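Local coordinates for protein 3-oxosteroid 1-dehydrogenase (Sterolibacterium denitrificans, PDB 7P18) that probably catalyses the FAD-dependent 1,2-dehydrogenation of 3-oxosteroids, passing the electrons to an acceptor, and is crystallised with FAD and androsta-1,4-diene-3,17-dione bound, at residues 231-236 with 304-309; 36-41 with 298-303; 11-16 with 266-271. All coordinates share one frame; numbering follows the deposited sequence.

Contact 1. Residues 231-236 with 304-309; sequences TPFESL and IRAAMD. With FAD (flavin-adenine dinucleotide), chain C.
Phe233 reaches from the start of strand 233-239 to Ala306 on helix 302-309. CB lies 3.4 Å from N1A of the FAD adenine. CG stands anti to the backbone N (chi1 166°), beside the carbonyl carbon; FAD N6A and the Ala306 methyl both lie near the ring's plane at its edge. At the far rim CE1 and CZ both meet that methyl, with CZ to Ala306 CB at 3.6 Å. Over the centre of one face lies the backbone N of Ser235. Three residues along the chain, Leu236 CD1 touches Ala307 CA at 3.8 Å and also nears Ala306 O. No direct hydrogen bond joins strand and helix; one water links them, accepting from Leu236 N and donating to Ala306 O. Glu234 and Ser235 share Val250 as backbone partner on strand 245-253, a classic beta bulge. The backbone of Phe233 reads the adenine edge: its N donates to FAD N1A at 2.9 Å, and FAD N6A donates to Phe233 O at 3.1 Å. The contact thus splits its chemistry, with main-chain polar groups recognising adenine and the side chains of Phe233 and Leu236 packing the strand against the helix.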
loop_
_atom_site.group_PDB
_atom_site.type_symbol
_atom_site.label_atom_id
_atom_site.label_comp_id
_atom_site.label_asym_id
_atom_site.label_seq_id
_atom_site.Cartn_x
_atom_site.Cartn_y
_atom_site.Cartn_z
ATOM N N THR A 231 -10.181 -21.363 1.431
ATOM C CA THR A 231 -9.504 -22.451 0.680
ATOM C C THR A 231 -8.024 -22.122 0.562
ATOM O O THR A 231 -7.551 -21.734 -0.504
ATOM C CB THR A 231 -10.166 -22.682 -0.687
ATOM O OG1 THR A 231 -11.545 -22.986 -0.480
ATOM C CG2 THR A 231 -9.533 -23.819 -1.457
ATOM N N PRO A 232 -7.256 -22.249 1.655
ATOM C CA PRO A 232 -5.833 -21.946 1.632
ATOM C C PRO A 232 -5.009 -22.935 0.801
ATOM O O PRO A 232 -5.155 -24.157 0.952
ATOM C CB PRO A 232 -5.400 -22.044 3.101
ATOM C CG PRO A 232 -6.441 -22.945 3.740
ATOM C CD PRO A 232 -7.716 -22.663 2.996
ATOM N N PHE A 233 -4.123 -22.389 -0.029
ATOM C CA PHE A 233 -2.964 -23.121 -0.562
ATOM C C PHE A 233 -2.166 -23.703 0.591
ATOM O O PHE A 233 -1.909 -22.989 1.592
ATOM C CB PHE A 233 -2.117 -22.182 -1.432
ATOM C CG PHE A 233 -0.755 -22.718 -1.752
ATOM C CD1 PHE A 233 0.273 -22.570 -0.848
ATOM C CD2 PHE A 233 -0.495 -23.314 -2.984
ATOM C CE1 PHE A 233 1.536 -23.037 -1.145
ATOM C CE2 PHE A 233 0.776 -23.765 -3.278
ATOM C CZ PHE A 233 1.780 -23.639 -2.359
ATOM N N GLU A 234 -1.687 -24.937 0.413
ATOM C CA GLU A 234 -0.723 -25.597 1.317
ATOM C C GLU A 234 0.588 -25.957 0.632
ATOM O O GLU A 234 1.631 -25.844 1.270
ATOM C CB GLU A 234 -1.269 -26.957 1.766
ATOM C CG GLU A 234 -2.423 -26.884 2.707
ATOM C CD GLU A 234 -2.660 -28.185 3.462
ATOM O OE1 GLU A 234 -1.982 -29.252 3.161
ATOM O OE2 GLU A 234 -3.515 -28.115 4.353
ATOM N N SER A 235 0.550 -26.481 -0.588
ATOM C CA SER A 235 1.791 -26.984 -1.221
ATOM C C SER A 235 1.646 -27.054 -2.745
ATOM O O SER A 235 0.553 -26.994 -3.275
ATOM C CB SER A 235 2.190 -28.313 -0.617
ATOM O OG SER A 235 1.196 -29.277 -0.903
ATOM N N LEU A 236 2.771 -27.165 -3.417
ATOM C CA LEU A 236 2.837 -27.292 -4.891
ATOM C C LEU A 236 2.860 -28.788 -5.252
ATOM O O LEU A 236 3.473 -29.574 -4.502
ATOM C CB LEU A 236 4.129 -26.600 -5.344
ATOM C CG LEU A 236 4.144 -25.071 -5.210
ATOM C CD1 LEU A 236 5.560 -24.513 -5.361
ATOM C CD2 LEU A 236 3.228 -24.462 -6.217
ATOM N N ILE A 304 5.677 -18.669 -0.368
ATOM C CA ILE A 304 7.132 -18.399 -0.407
ATOM C C ILE A 304 7.858 -19.646 0.107
ATOM O O ILE A 304 8.795 -20.156 -0.579
ATOM C CB ILE A 304 7.480 -17.108 0.379
ATOM C CG1 ILE A 304 6.921 -15.878 -0.348
ATOM C CG2 ILE A 304 8.975 -17.011 0.571
ATOM C CD1 ILE A 304 7.021 -14.568 0.425
ATOM N N ARG A 305 7.434 -20.167 1.251
ATOM C CA ARG A 305 8.095 -21.356 1.866
ATOM C C ARG A 305 7.991 -22.553 0.897
ATOM O O ARG A 305 8.998 -23.230 0.653
ATOM C CB ARG A 305 7.454 -21.642 3.231
ATOM C CG ARG A 305 7.869 -20.655 4.319
ATOM C CD ARG A 305 7.452 -21.054 5.747
ATOM N NE ARG A 305 6.112 -21.668 5.815
ATOM C CZ ARG A 305 4.960 -21.006 5.919
ATOM N NH1 ARG A 305 4.926 -19.682 5.974
ATOM N NH2 ARG A 305 3.824 -21.672 5.955
ATOM N N ALA A 306 6.812 -22.776 0.342
ATOM C CA ALA A 306 6.505 -23.944 -0.524
ATOM C C ALA A 306 7.333 -23.887 -1.804
ATOM O O ALA A 306 7.866 -24.936 -2.242
ATOM C CB ALA A 306 5.039 -23.971 -0.804
ATOM N N ALA A 307 7.486 -22.696 -2.392
ATOM C CA ALA A 307 8.277 -22.512 -3.636
ATOM C C ALA A 307 9.770 -22.664 -3.353
ATOM O O ALA A 307 10.495 -23.306 -4.156
ATOM C CB ALA A 307 7.940 -21.158 -4.258
ATOM N N MET A 308 10.265 -22.110 -2.242
ATOM C CA MET A 308 11.699 -22.193 -1.896
ATOM C C MET A 308 12.028 -23.673 -1.615
ATOM O O MET A 308 13.127 -24.088 -1.987
ATOM C CB MET A 308 12.036 -21.290 -0.708
ATOM C CG MET A 308 11.877 -19.826 -1.087
ATOM S SD MET A 308 12.340 -18.697 0.232
ATOM C CE MET A 308 14.120 -18.871 0.280
ATOM N N ASP A 309 11.068 -24.425 -1.086
ATOM C CA ASP A 309 11.210 -25.879 -0.830
ATOM C C ASP A 309 11.525 -26.602 -2.149
ATOM O O ASP A 309 12.256 -27.588 -2.075
ATOM C CB ASP A 309 9.944 -26.469 -0.216
ATOM C CG ASP A 309 9.727 -26.185 1.254
ATOM O OD1 ASP A 309 10.687 -25.721 1.921
ATOM O OD2 ASP A 309 8.571 -26.441 1.713
HETATM P PA FAD C . -2.833 -8.914 -1.050
HETATM O O1A FAD C . -3.568 -7.765 -1.640
HETATM O O2A FAD C . -2.723 -8.833 0.449
HETATM O O5B FAD C . -3.591 -10.233 -1.491
HETATM C C5B FAD C . -3.061 -11.517 -1.068
HETATM C C4B FAD C . -4.218 -12.435 -0.813
HETATM O O4B FAD C . -3.723 -13.799 -0.727
HETATM C C3B FAD C . -5.002 -12.178 0.491
HETATM O O3B FAD C . -6.402 -12.102 0.243
HETATM C C2B FAD C . -4.623 -13.368 1.376
HETATM O O2B FAD C . -5.594 -13.650 2.374
HETATM C C1B FAD C . -4.362 -14.457 0.336
HETATM N N9A FAD C . -3.530 -15.567 0.804
HETATM C C8A FAD C . -2.497 -15.552 1.697
HETATM N N7A FAD C . -2.034 -16.770 1.965
HETATM C C5A FAD C . -2.787 -17.614 1.158
HETATM C C6A FAD C . -2.780 -19.013 0.969
HETATM N N6A FAD C . -2.003 -19.863 1.651
HETATM N N1A FAD C . -3.668 -19.522 0.089
HETATM C C2A FAD C . -4.477 -18.680 -0.561
HETATM N N3A FAD C . -4.627 -17.360 -0.412
HETATM C C4A FAD C . -3.715 -16.883 0.454
HETATM N N1 FAD C . 0.075 0.088 -2.592
HETATM C C2 FAD C . -0.057 0.766 -3.756
HETATM O O2 FAD C . 0.668 0.503 -4.732
HETATM N N3 FAD C . -0.984 1.715 -3.913
HETATM C C4 FAD C . -1.669 2.260 -2.846
HETATM O O4 FAD C . -2.579 3.049 -3.078
HETATM C C4X FAD C . -1.547 1.610 -1.589
HETATM N N5 FAD C . -2.217 2.075 -0.548
HETATM C C5X FAD C . -2.131 1.371 0.631
HETATM C C6 FAD C . -2.911 1.789 1.734
HETATM C C7 FAD C . -2.973 1.044 2.904
HETATM C C7M FAD C . -3.839 1.493 4.062
HETATM C C8 FAD C . -2.286 -0.181 2.967
HETATM C C8M FAD C . -2.356 -1.034 4.222
HETATM C C9 FAD C . -1.455 -0.558 1.930
HETATM C C9A FAD C . -1.397 0.168 0.725
HETATM N N10 FAD C . -0.578 -0.201 -0.354
HETATM C C10 FAD C . -0.647 0.488 -1.559
HETATM C "C1'" FAD C . 0.162 -1.468 -0.335
HETATM C "C2'" FAD C . -0.664 -2.561 -1.048
HETATM O "O2'" FAD C . -1.983 -2.686 -0.519
HETATM C "C3'" FAD C . 0.022 -3.938 -1.024
HETATM O "O3'" FAD C . 1.435 -3.829 -1.211
HETATM C "C4'" FAD C . -0.604 -4.868 -2.042
HETATM O "O4'" FAD C . -2.004 -4.897 -1.803
HETATM C "C5'" FAD C . -0.044 -6.274 -2.024
HETATM O "O5'" FAD C . -0.825 -7.027 -2.971
HETATM P P FAD C . -0.690 -8.610 -3.037
HETATM O O1P FAD C . -1.654 -8.972 -4.084
HETATM O O2P FAD C . 0.699 -9.064 -3.058
HETATM O O3P FAD C . -1.325 -9.090 -1.607
HETATM O O HOH W 1 5.509 -26.988 -2.072
#

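Contact 2. Residues 36-41 with 298-303; sequences VEKSDK and HNTGDT. With FAD (flavin-adenine dinucleotide), chain C.
Lys38 NZ meets Asp302 OD2 in a salt bridge of 2.9 Å, approaching the syn side of the carboxylate and 23° out of its plane. The same ammonium donates to His298 O, also at 2.9 Å. Thr300 OG1 is as near as 2.7 Å to Lys38 NZ, but the angle is poor for a hydrogen bond. Asp302 OD2 has a second donor in FAD N6A, so one carboxylate oxygen holds both the lysine and the adenine amino group, and the lysine charge probably helps keep Asp302 ionised. Glu37 grips the ribose, OE1 accepting from FAD O3B and OE2 from FAD O2B at 2.7 Å. An acidic residue just past the second strand of the parallel sheet, binding the ribose hydroxyls, is the classic feature of dinucleotide-binding Rossmann folds. Ser39 N steadies this carboxylate by donating to Glu37 OE2, and Ser39 OG accepts from Lys41 N in an ST turn. From the other segment, Asn299 ND2 gives an almost straight bond to the phosphate oxygen FAD O2A (178°). Further out comes the packing. The Lys38 chain runs extended with CG anti to the backbone N (chi1 165°); its CB lies against adenine C4A and its CD 3.4 Å from FAD N7A, while CE reaches His298 CB. Ser39 CB sits over one face of the His298 imidazole. In the plane of that ring, at its edge, a water bridges His298 NE2 to Asp40 OD1.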
loop_
_atom_site.group_PDB
_atom_site.type_symbol
_atom_site.label_atom_id
_atom_site.label_comp_id
_atom_site.label_asym_id
_atom_site.label_seq_id
_atom_site.Cartn_x
_atom_site.Cartn_y
_atom_site.Cartn_z
ATOM N N VAL A 36 -8.221 -19.372 -5.723
ATOM C CA VAL A 36 -8.369 -19.864 -4.317
ATOM C C VAL A 36 -7.897 -18.773 -3.336
ATOM O O VAL A 36 -6.770 -18.238 -3.537
ATOM C CB VAL A 36 -7.649 -21.205 -4.086
ATOM C CG1 VAL A 36 -8.231 -22.309 -4.972
ATOM C CG2 VAL A 36 -6.151 -21.130 -4.231
ATOM N N GLU A 37 -8.713 -18.495 -2.309
ATOM C CA GLU A 37 -8.478 -17.471 -1.253
ATOM C C GLU A 37 -8.499 -18.156 0.130
ATOM O O GLU A 37 -9.473 -18.902 0.401
ATOM C CB GLU A 37 -9.525 -16.357 -1.367
ATOM C CG GLU A 37 -9.570 -15.414 -0.154
ATOM C CD GLU A 37 -8.282 -14.719 0.190
ATOM O OE1 GLU A 37 -7.586 -14.277 -0.778
ATOM O OE2 GLU A 37 -7.974 -14.603 1.414
ATOM N N LYS A 38 -7.444 -17.946 0.919
ATOM C CA LYS A 38 -7.224 -18.510 2.278
ATOM C C LYS A 38 -8.370 -18.063 3.192
ATOM O O LYS A 38 -8.892 -18.927 3.902
ATOM C CB LYS A 38 -5.851 -18.095 2.810
ATOM C CG LYS A 38 -5.549 -18.272 4.303
ATOM C CD LYS A 38 -4.092 -17.878 4.488
ATOM C CE LYS A 38 -3.609 -17.813 5.898
ATOM N NZ LYS A 38 -2.146 -17.689 5.942
ATOM N N SER A 39 -8.771 -16.792 3.122
ATOM C CA SER A 39 -9.598 -16.141 4.167
ATOM C C SER A 39 -11.065 -16.203 3.757
ATOM O O SER A 39 -11.386 -16.717 2.670
ATOM C CB SER A 39 -9.133 -14.733 4.464
ATOM O OG SER A 39 -9.705 -13.810 3.566
ATOM N N ASP A 40 -11.918 -15.647 4.610
ATOM C CA ASP A 40 -13.392 -15.581 4.445
ATOM C C ASP A 40 -13.752 -14.401 3.548
ATOM O O ASP A 40 -14.935 -14.268 3.235
ATOM C CB ASP A 40 -14.086 -15.437 5.815
ATOM C CG ASP A 40 -13.607 -14.253 6.633
ATOM O OD1 ASP A 40 -12.368 -14.070 6.787
ATOM O OD2 ASP A 40 -14.456 -13.493 7.094
ATOM N N LYS A 41 -12.770 -13.573 3.138
ATOM C CA LYS A 41 -13.038 -12.356 2.318
ATOM C C LYS A 41 -12.102 -12.354 1.092
ATOM O O LYS A 41 -10.998 -12.878 1.218
ATOM C CB LYS A 41 -12.809 -11.073 3.114
ATOM C CG LYS A 41 -13.567 -10.928 4.434
ATOM C CD LYS A 41 -15.067 -10.737 4.253
ATOM C CE LYS A 41 -15.838 -10.707 5.565
ATOM N NZ LYS A 41 -17.302 -10.691 5.302
ATOM N N HIS A 298 -3.706 -12.357 7.167
ATOM C CA HIS A 298 -3.253 -13.658 6.583
ATOM C C HIS A 298 -1.896 -13.767 5.869
ATOM O O HIS A 298 -1.386 -14.905 5.827
ATOM C CB HIS A 298 -4.365 -14.237 5.695
ATOM C CG HIS A 298 -5.737 -14.047 6.251
ATOM N ND1 HIS A 298 -6.212 -14.791 7.315
ATOM C CD2 HIS A 298 -6.735 -13.207 5.901
ATOM C CE1 HIS A 298 -7.444 -14.417 7.596
ATOM N NE2 HIS A 298 -7.787 -13.445 6.742
ATOM N N ASN A 299 -1.314 -12.702 5.325
ATOM C CA ASN A 299 -0.083 -12.933 4.513
ATOM C C ASN A 299 1.035 -13.442 5.421
ATOM O O ASN A 299 1.737 -12.633 6.047
ATOM C CB ASN A 299 0.306 -11.694 3.692
ATOM C CG ASN A 299 -0.803 -11.234 2.787
ATOM O OD1 ASN A 299 -1.782 -11.976 2.540
ATOM N ND2 ASN A 299 -0.663 -10.019 2.283
ATOM N N THR A 300 1.223 -14.771 5.446
ATOM C CA THR A 300 2.132 -15.489 6.374
ATOM C C THR A 300 3.188 -16.260 5.566
ATOM O O THR A 300 3.778 -17.182 6.114
ATOM C CB THR A 300 1.302 -16.388 7.310
ATOM O OG1 THR A 300 0.397 -17.245 6.601
ATOM C CG2 THR A 300 0.450 -15.570 8.261
ATOM N N GLY A 301 3.416 -15.917 4.283
ATOM C CA GLY A 301 4.581 -16.457 3.549
ATOM C C GLY A 301 4.364 -17.920 3.137
ATOM O O GLY A 301 5.363 -18.600 2.851
ATOM N N ASP A 302 3.115 -18.366 3.049
ATOM C CA ASP A 302 2.760 -19.796 2.820
ATOM C C ASP A 302 3.275 -20.273 1.446
ATOM O O ASP A 302 3.758 -21.395 1.344
ATOM C CB ASP A 302 1.260 -20.020 2.885
ATOM C CG ASP A 302 0.589 -19.644 4.212
ATOM O OD1 ASP A 302 1.283 -19.567 5.218
ATOM O OD2 ASP A 302 -0.629 -19.440 4.192
ATOM N N THR A 303 3.168 -19.463 0.407
ATOM C CA THR A 303 3.610 -19.849 -0.963
ATOM C C THR A 303 5.108 -19.624 -1.102
ATOM O O THR A 303 5.747 -20.338 -1.909
ATOM C CB THR A 303 2.829 -19.126 -2.061
ATOM O OG1 THR A 303 3.202 -17.739 -2.026
ATOM C CG2 THR A 303 1.344 -19.278 -1.909
HETATM P PA FAD C . -2.833 -8.914 -1.050
HETATM O O1A FAD C . -3.568 -7.765 -1.640
HETATM O O2A FAD C . -2.723 -8.833 0.449
HETATM O O5B FAD C . -3.591 -10.233 -1.491
HETATM C C5B FAD C . -3.061 -11.517 -1.068
HETATM C C4B FAD C . -4.218 -12.435 -0.813
HETATM O O4B FAD C . -3.723 -13.799 -0.727
HETATM C C3B FAD C . -5.002 -12.178 0.491
HETATM O O3B FAD C . -6.402 -12.102 0.243
HETATM C C2B FAD C . -4.623 -13.368 1.376
HETATM O O2B FAD C . -5.594 -13.650 2.374
HETATM C C1B FAD C . -4.362 -14.457 0.336
HETATM N N9A FAD C . -3.530 -15.567 0.804
HETATM C C8A FAD C . -2.497 -15.552 1.697
HETATM N N7A FAD C . -2.034 -16.770 1.965
HETATM C C5A FAD C . -2.787 -17.614 1.158
HETATM C C6A FAD C . -2.780 -19.013 0.969
HETATM N N6A FAD C . -2.003 -19.863 1.651
HETATM N N1A FAD C . -3.668 -19.522 0.089
HETATM C C2A FAD C . -4.477 -18.680 -0.561
HETATM N N3A FAD C . -4.627 -17.360 -0.412
HETATM C C4A FAD C . -3.715 -16.883 0.454
HETATM N N1 FAD C . 0.075 0.088 -2.592
HETATM C C2 FAD C . -0.057 0.766 -3.756
HETATM O O2 FAD C . 0.668 0.503 -4.732
HETATM N N3 FAD C . -0.984 1.715 -3.913
HETATM C C4 FAD C . -1.669 2.260 -2.846
HETATM O O4 FAD C . -2.579 3.049 -3.078
HETATM C C4X FAD C . -1.547 1.610 -1.589
HETATM N N5 FAD C . -2.217 2.075 -0.548
HETATM C C5X FAD C . -2.131 1.371 0.631
HETATM C C6 FAD C . -2.911 1.789 1.734
HETATM C C7 FAD C . -2.973 1.044 2.904
HETATM C C7M FAD C . -3.839 1.493 4.062
HETATM C C8 FAD C . -2.286 -0.181 2.967
HETATM C C8M FAD C . -2.356 -1.034 4.222
HETATM C C9 FAD C . -1.455 -0.558 1.930
HETATM C C9A FAD C . -1.397 0.168 0.725
HETATM N N10 FAD C . -0.578 -0.201 -0.354
HETATM C C10 FAD C . -0.647 0.488 -1.559
HETATM C "C1'" FAD C . 0.162 -1.468 -0.335
HETATM C "C2'" FAD C . -0.664 -2.561 -1.048
HETATM O "O2'" FAD C . -1.983 -2.686 -0.519
HETATM C "C3'" FAD C . 0.022 -3.938 -1.024
HETATM O "O3'" FAD C . 1.435 -3.829 -1.211
HETATM C "C4'" FAD C . -0.604 -4.868 -2.042
HETATM O "O4'" FAD C . -2.004 -4.897 -1.803
HETATM C "C5'" FAD C . -0.044 -6.274 -2.024
HETATM O "O5'" FAD C . -0.825 -7.027 -2.971
HETATM P P FAD C . -0.690 -8.610 -3.037
HETATM O O1P FAD C . -1.654 -8.972 -4.084
HETATM O O2P FAD C . 0.699 -9.064 -3.058
HETATM O O3P FAD C . -1.325 -9.090 -1.607
HETATM O O HOH W 2 -10.392 -12.176 7.466
#

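Contact 3. Residues 11-16 with 266-271; sequences IVVGSG and VVLGAG. With FAD (flavin-adenine dinucleotide), chain C.
Ile11 O receives the N-H of Val267 at 3.0 Å, the first of three backbone bonds that zip the two strands together in parallel. Val13 N then donates to Val267 O at 2.8 Å, and Gly269 N to Val13 O, again at 2.8 Å. Both the N and the O of Val267 are therefore used by this one neighbour. Weaker CA-H...O contacts run beside them, from Val266 CA to Ile11 O and from Gly14 CA to Gly269 O. On its other side strand 10-13 is paired with strand 33-36, Val12 and Gly14 bonding to Val36, while Ala270 N is satisfied by Asn527 OD1. Strand 10-13 is the middle strand of the five-stranded parallel Rossmann sheet, with 265-268 beside it, and Gly14 and Gly16 fit the GxGxxA turn that leads into helix 17-28. With no side chain at Gly14 or Gly16 the main chain lies close to the cofactor, Gly14 CA 3.4 Å from FAD O4B and Gly16 CA 3.3 Å from FAD O5B. Ser15 OG is hydrogen-bonded to both Glu37 OE1 and Gly43 N. On the face carrying Ile11 and Val13, the Val13 and Leu268 side chains lie side by side, CG2 to CD2 at 4.0 Å. Val13 CG1, anti to the backbone N (chi1 -178°), meets Ala270 CB and reaches adenine C2A of FAD at 3.7 Å.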
loop_
_atom_site.group_PDB
_atom_site.type_symbol
_atom_site.label_atom_id
_atom_site.label_comp_id
_atom_site.label_asym_id
_atom_site.label_seq_id
_atom_site.Cartn_x
_atom_site.Cartn_y
_atom_site.Cartn_z
ATOM N N ILE A 11 -4.540 -22.039 -12.216
ATOM C CA ILE A 11 -4.980 -21.815 -10.824
ATOM C C ILE A 11 -4.218 -20.613 -10.254
ATOM O O ILE A 11 -2.985 -20.629 -10.245
ATOM C CB ILE A 11 -4.824 -23.081 -9.973
ATOM C CG1 ILE A 11 -5.488 -24.285 -10.637
ATOM C CG2 ILE A 11 -5.405 -22.806 -8.595
ATOM C CD1 ILE A 11 -5.142 -25.582 -9.983
ATOM N N VAL A 12 -4.965 -19.621 -9.771
ATOM C CA VAL A 12 -4.415 -18.378 -9.151
ATOM C C VAL A 12 -4.561 -18.509 -7.642
ATOM O O VAL A 12 -5.697 -18.691 -7.177
ATOM C CB VAL A 12 -5.148 -17.145 -9.679
ATOM C CG1 VAL A 12 -4.656 -15.879 -9.026
ATOM C CG2 VAL A 12 -5.043 -17.043 -11.210
ATOM N N VAL A 13 -3.459 -18.438 -6.925
ATOM C CA VAL A 13 -3.441 -18.468 -5.434
ATOM C C VAL A 13 -3.436 -17.045 -4.887
ATOM O O VAL A 13 -2.453 -16.306 -5.106
ATOM C CB VAL A 13 -2.255 -19.283 -4.933
ATOM C CG1 VAL A 13 -2.254 -19.362 -3.410
ATOM C CG2 VAL A 13 -2.249 -20.659 -5.575
ATOM N N GLY A 14 -4.512 -16.697 -4.168
ATOM C CA GLY A 14 -4.709 -15.382 -3.557
ATOM C C GLY A 14 -5.795 -14.639 -4.296
ATOM O O GLY A 14 -6.000 -14.927 -5.460
ATOM N N SER A 15 -6.485 -13.700 -3.652
ATOM C CA SER A 15 -7.473 -12.815 -4.307
ATOM C C SER A 15 -7.144 -11.351 -4.043
ATOM O O SER A 15 -8.077 -10.563 -3.999
ATOM C CB SER A 15 -8.914 -13.147 -3.941
ATOM O OG SER A 15 -9.121 -12.926 -2.559
ATOM N N GLY A 16 -5.857 -10.961 -4.016
ATOM C CA GLY A 16 -5.519 -9.537 -4.133
ATOM C C GLY A 16 -5.792 -9.040 -5.545
ATOM O O GLY A 16 -6.250 -9.817 -6.374
ATOM N N VAL A 266 0.339 -22.155 -12.610
ATOM C CA VAL A 266 -0.042 -21.717 -11.245
ATOM C C VAL A 266 0.536 -20.324 -11.062
ATOM O O VAL A 266 1.763 -20.190 -11.204
ATOM C CB VAL A 266 0.509 -22.678 -10.182
ATOM C CG1 VAL A 266 0.353 -22.129 -8.770
ATOM C CG2 VAL A 266 -0.125 -24.064 -10.326
ATOM N N VAL A 267 -0.320 -19.372 -10.711
ATOM C CA VAL A 267 0.108 -17.979 -10.423
ATOM C C VAL A 267 0.039 -17.770 -8.910
ATOM O O VAL A 267 -1.086 -17.814 -8.365
ATOM C CB VAL A 267 -0.755 -16.959 -11.165
ATOM C CG1 VAL A 267 -0.288 -15.533 -10.884
ATOM C CG2 VAL A 267 -0.778 -17.257 -12.653
ATOM N N LEU A 268 1.194 -17.572 -8.274
ATOM C CA LEU A 268 1.266 -17.259 -6.826
ATOM C C LEU A 268 1.075 -15.754 -6.659
ATOM O O LEU A 268 2.030 -14.990 -6.948
ATOM C CB LEU A 268 2.609 -17.722 -6.270
ATOM C CG LEU A 268 2.863 -19.230 -6.420
ATOM C CD1 LEU A 268 4.207 -19.576 -5.833
ATOM C CD2 LEU A 268 1.740 -20.069 -5.802
ATOM N N GLY A 269 -0.091 -15.348 -6.188
ATOM C CA GLY A 269 -0.396 -13.953 -5.804
ATOM C C GLY A 269 -0.964 -13.863 -4.391
ATOM O O GLY A 269 -1.994 -13.218 -4.206
ATOM N N ALA A 270 -0.275 -14.477 -3.440
ATOM C CA ALA A 270 -0.770 -14.689 -2.064
ATOM C C ALA A 270 -0.231 -13.634 -1.116
ATOM O O ALA A 270 -0.370 -13.840 0.101
ATOM C CB ALA A 270 -0.363 -16.060 -1.610
ATOM N N GLY A 271 0.440 -12.598 -1.623
ATOM C CA GLY A 271 1.040 -11.568 -0.756
ATOM C C GLY A 271 2.308 -12.007 -0.086
ATOM O O GLY A 271 2.887 -13.040 -0.500
HETATM P PA FAD C . -2.833 -8.914 -1.050
HETATM O O1A FAD C . -3.568 -7.765 -1.640
HETATM O O2A FAD C . -2.723 -8.833 0.449
HETATM O O5B FAD C . -3.591 -10.233 -1.491
HETATM C C5B FAD C . -3.061 -11.517 -1.068
HETATM C C4B FAD C . -4.218 -12.435 -0.813
HETATM O O4B FAD C . -3.723 -13.799 -0.727
HETATM C C3B FAD C . -5.002 -12.178 0.491
HETATM O O3B FAD C . -6.402 -12.102 0.243
HETATM C C2B FAD C . -4.623 -13.368 1.376
HETATM O O2B FAD C . -5.594 -13.650 2.374
HETATM C C1B FAD C . -4.362 -14.457 0.336
HETATM N N9A FAD C . -3.530 -15.567 0.804
HETATM C C8A FAD C . -2.497 -15.552 1.697
HETATM N N7A FAD C . -2.034 -16.770 1.965
HETATM C C5A FAD C . -2.787 -17.614 1.158
HETATM C C6A FAD C . -2.780 -19.013 0.969
HETATM N N6A FAD C . -2.003 -19.863 1.651
HETATM N N1A FAD C . -3.668 -19.522 0.089
HETATM C C2A FAD C . -4.477 -18.680 -0.561
HETATM N N3A FAD C . -4.627 -17.360 -0.412
HETATM C C4A FAD C . -3.715 -16.883 0.454
HETATM N N1 FAD C . 0.075 0.088 -2.592
HETATM C C2 FAD C . -0.057 0.766 -3.756
HETATM O O2 FAD C . 0.668 0.503 -4.732
HETATM N N3 FAD C . -0.984 1.715 -3.913
HETATM C C4 FAD C . -1.669 2.260 -2.846
HETATM O O4 FAD C . -2.579 3.049 -3.078
HETATM C C4X FAD C . -1.547 1.610 -1.589
HETATM N N5 FAD C . -2.217 2.075 -0.548
HETATM C C5X FAD C . -2.131 1.371 0.631
HETATM C C6 FAD C . -2.911 1.789 1.734
HETATM C C7 FAD C . -2.973 1.044 2.904
HETATM C C7M FAD C . -3.839 1.493 4.062
HETATM C C8 FAD C . -2.286 -0.181 2.967
HETATM C C8M FAD C . -2.356 -1.034 4.222
HETATM C C9 FAD C . -1.455 -0.558 1.930
HETATM C C9A FAD C . -1.397 0.168 0.725
HETATM N N10 FAD C . -0.578 -0.201 -0.354
HETATM C C10 FAD C . -0.647 0.488 -1.559
HETATM C "C1'" FAD C . 0.162 -1.468 -0.335
HETATM C "C2'" FAD C . -0.664 -2.561 -1.048
HETATM O "O2'" FAD C . -1.983 -2.686 -0.519
HETATM C "C3'" FAD C . 0.022 -3.938 -1.024
HETATM O "O3'" FAD C . 1.435 -3.829 -1.211
HETATM C "C4'" FAD C . -0.604 -4.868 -2.042
HETATM O "O4'" FAD C . -2.004 -4.897 -1.803
HETATM C "C5'" FAD C . -0.044 -6.274 -2.024
HETATM O "O5'" FAD C . -0.825 -7.027 -2.971
HETATM P P FAD C . -0.690 -8.610 -3.037
HETATM O O1P FAD C . -1.654 -8.972 -4.084
HETATM O O2P FAD C . 0.699 -9.064 -3.058
HETATM O O3P FAD C . -1.325 -9.090 -1.607
#

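In the fold
The three contacts cluster at the adenosine end of FAD, their centres 9 to 11 Å apart, all within the FAD-binding domain. Contact 3 joins two strands of the parallel sheet; contact 2 begins where the next strand, 33-36, ends; contact 1 uses strand 233-239 of the neighbouring mixed sheet and shares helix 302-309 with contact 2. Along the chain the order is 11-16, 36-41, 231-236, 266-271, 298-303, 304-309, so every pair of contacts interleaves. Direct touches tie them: Thr231 to Glu37, Phe233 to Val13, Thr303 to Ala270. Segments far apart in sequence therefore come together to build one nucleotide pocket.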